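Local coordinates for protein aldehyde dehydrogenase (Listeria monocytogenes, PDB 3K9D) that probably oxidises aldehydes, using NAD or NADP as the electron acceptor, at residues Gly110-Leu115 with Thr192-Ala197. Numbering follows the deposited sequence.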
ATOM      1  N   GLY A 110      12.535   5.547  -2.292  1.00 11.50           N
ATOM      2  CA  GLY A 110      13.108   6.868  -2.098  1.00 12.80           C
ATOM      3  C   GLY A 110      13.477   7.174  -0.663  1.00 17.97           C
ATOM      4  O   GLY A 110      14.226   6.424  -0.039  1.00 14.17           O
ATOM      5  N   VAL A 111      12.996   8.295  -0.134  1.00 20.61           N
ATOM      6  CA  VAL A 111      13.310   8.654   1.261  1.00 17.87           C
ATOM      7  C   VAL A 111      12.165   8.195   2.170  1.00 23.06           C
ATOM      8  O   VAL A 111      11.031   8.670   2.041  1.00 22.16           O
ATOM      9  CB  VAL A 111      13.519  10.177   1.449  1.00 23.35           C
ATOM     10  CG1 VAL A 111      13.846  10.504   2.908  1.00 15.69           C
ATOM     11  CG2 VAL A 111      14.596  10.692   0.531  1.00 14.06           C
ATOM     12  N   VAL A 112      12.478   7.257   3.062  1.00 21.73           N
ATOM     13  CA  VAL A 112      11.530   6.685   4.013  1.00 20.24           C
ATOM     14  C   VAL A 112      11.435   7.587   5.252  1.00 18.08           C
ATOM     15  O   VAL A 112      12.447   8.112   5.729  1.00 17.83           O
ATOM     16  CB  VAL A 112      11.963   5.233   4.427  1.00 20.82           C
ATOM     17  CG1 VAL A 112      10.962   4.581   5.364  1.00 18.18           C
ATOM     18  CG2 VAL A 112      12.129   4.344   3.195  1.00 18.82           C
ATOM     19  N   ALA A 113      10.217   7.789   5.745  1.00 16.44           N
ATOM     20  CA  ALA A 113      10.003   8.441   7.029  1.00 18.84           C
ATOM     21  C   ALA A 113       9.672   7.373   8.060  1.00 21.76           C
ATOM     22  O   ALA A 113       8.632   6.711   7.979  1.00 16.00           O
ATOM     23  CB  ALA A 113       8.898   9.453   6.941  1.00 16.37           C
ATOM     24  N   GLY A 114      10.587   7.183   9.005  1.00 22.13           N
ATOM     25  CA  GLY A 114      10.394   6.219  10.083  1.00 19.29           C
ATOM     26  C   GLY A 114       9.958   6.896  11.370  1.00 18.32           C
ATOM     27  O   GLY A 114      10.705   7.675  11.958  1.00 19.81           O
ATOM     28  N   LEU A 115       8.744   6.595  11.808  1.00 17.78           N
ATOM     29  CA  LEU A 115       8.259   7.062  13.102  1.00 18.09           C
ATOM     30  C   LEU A 115       8.653   6.026  14.146  1.00 12.82           C
ATOM     31  O   LEU A 115       8.288   4.855  14.014  1.00 21.62           O
ATOM     32  CB  LEU A 115       6.731   7.261  13.091  1.00 22.60           C
ATOM     33  CG  LEU A 115       6.120   8.113  11.953  1.00 34.10           C
ATOM     34  CD1 LEU A 115       4.655   8.428  12.198  1.00 24.79           C
ATOM     35  CD2 LEU A 115       6.874   9.390  11.750  1.00 13.12           C
ATOM     36  N   THR A 192       9.604  13.016   0.623  1.00 22.37           N
ATOM     37  CA  THR A 192       9.270  11.828   1.411  1.00 25.72           C
ATOM     38  C   THR A 192       8.401  10.866   0.595  1.00 20.11           C
ATOM     39  O   THR A 192       7.291  11.218   0.181  1.00 20.67           O
ATOM     40  CB  THR A 192       8.548  12.228   2.715  1.00 23.96           C
ATOM     41  OG1 THR A 192       9.385  13.138   3.448  1.00 14.21           O
ATOM     42  CG2 THR A 192       8.232  10.998   3.577  1.00 18.78           C
ATOM     43  N   ALA A 193       8.901   9.646   0.384  1.00 12.02           N
ATOM     44  CA  ALA A 193       8.248   8.678  -0.506  1.00 19.77           C
ATOM     45  C   ALA A 193       7.247   7.760   0.186  1.00 15.69           C
ATOM     46  O   ALA A 193       6.281   7.269  -0.437  1.00 11.20           O
ATOM     47  CB  ALA A 193       9.286   7.852  -1.209  1.00 13.49           C
ATOM     48  N   VAL A 194       7.492   7.517   1.469  1.00 13.76           N
ATOM     49  CA  VAL A 194       6.693   6.579   2.242  1.00 20.30           C
ATOM     50  C   VAL A 194       6.832   6.886   3.732  1.00 15.57           C
ATOM     51  O   VAL A 194       7.838   7.447   4.168  1.00 16.92           O
ATOM     52  CB  VAL A 194       7.053   5.088   1.910  1.00 18.28           C
ATOM     53  CG1 VAL A 194       8.354   4.666   2.595  1.00 15.85           C
ATOM     54  CG2 VAL A 194       5.892   4.123   2.251  1.00 18.63           C
ATOM     55  N   ILE A 195       5.798   6.548   4.498  1.00 17.95           N
ATOM     56  CA  ILE A 195       5.859   6.651   5.951  1.00 21.86           C
ATOM     57  C   ILE A 195       5.719   5.267   6.563  1.00 23.49           C
ATOM     58  O   ILE A 195       4.737   4.570   6.293  1.00 18.84           O
ATOM     59  CB  ILE A 195       4.751   7.588   6.531  1.00 15.26           C
ATOM     60  CG1 ILE A 195       4.798   8.954   5.855  1.00 16.74           C
ATOM     61  CG2 ILE A 195       4.897   7.733   8.067  1.00 17.19           C
ATOM     62  CD1 ILE A 195       3.497   9.681   5.864  1.00 16.25           C
ATOM     63  N   LEU A 196       6.710   4.874   7.374  1.00 22.85           N
ATOM     64  CA  LEU A 196       6.543   3.762   8.318  1.00 24.98           C
ATOM     65  C   LEU A 196       6.035   4.313   9.643  1.00 24.15           C
ATOM     66  O   LEU A 196       6.776   4.926  10.418  1.00 18.43           O
ATOM     67  CB  LEU A 196       7.829   2.972   8.515  1.00 22.18           C
ATOM     68  CG  LEU A 196       8.380   2.265   7.275  1.00 27.28           C
ATOM     69  CD1 LEU A 196       9.751   1.641   7.537  1.00 19.94           C
ATOM     70  CD2 LEU A 196       7.391   1.232   6.817  1.00 26.46           C
ATOM     71  N   ALA A 197       4.753   4.096   9.874  1.00 15.70           N
ATOM     72  CA  ALA A 197       4.023   4.777  10.926  1.00 27.14           C
ATOM     73  C   ALA A 197       3.862   3.850  12.125  1.00 26.24           C
ATOM     74  O   ALA A 197       2.836   3.194  12.274  1.00 23.28           O
ATOM     75  CB  ALA A 197       2.661   5.231  10.400  1.00 24.31           C
TER
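Val111, Ala113 and Leu115 exchange four backbone hydrogen bonds with Ala193, Val194 and Leu196, joining two parallel strands whose local axes differ by 17°. Val111 O accepts from Ala193 N, and Ala113 N donates to Val194 O at 2.9 Å. Ala113 O then takes Leu196 N at 2.7 Å, the shortest of the four bonds, while Ile195 CA also approaches this oxygen in a CA-H...O contact of 3.4 Å. Leu115 N closes the ladder on Leu196 O.

Apolar packing lines both faces of the pair. On one, Val112 and Val194 lie side by side, their CG1 methyls 3.8 Å apart; Val194 CG1 stands between its own backbone N and carbonyl carbon (chi1 78°) and also touches Val112 CG2. The side chain of Leu196 crosses that of Val112 obliquely, CD1 of Leu196 lying 3.9 Å from CG1 of Val112. On the other face, Ala113 CB meets Thr192 CG2 at 3.8 Å, and Leu115 CG reaches Ile195 CG2. Leu115 CD1 lies over the backbone of Ala197, 3.9 Å from its CA. Helices 180-188 and 201-207 cover this second face, and Thr192 OG1 is hydrogen-bonded to Leu186 O.

Strand 138-143 hydrogen-bonds to the other edge of 110-115, through Gly110, Val112 and Gly114. Buried parallel strands with helices packed on one face are consistent with the Rossmann-like domain that binds the nucleotide cofactor in aldehyde dehydrogenases.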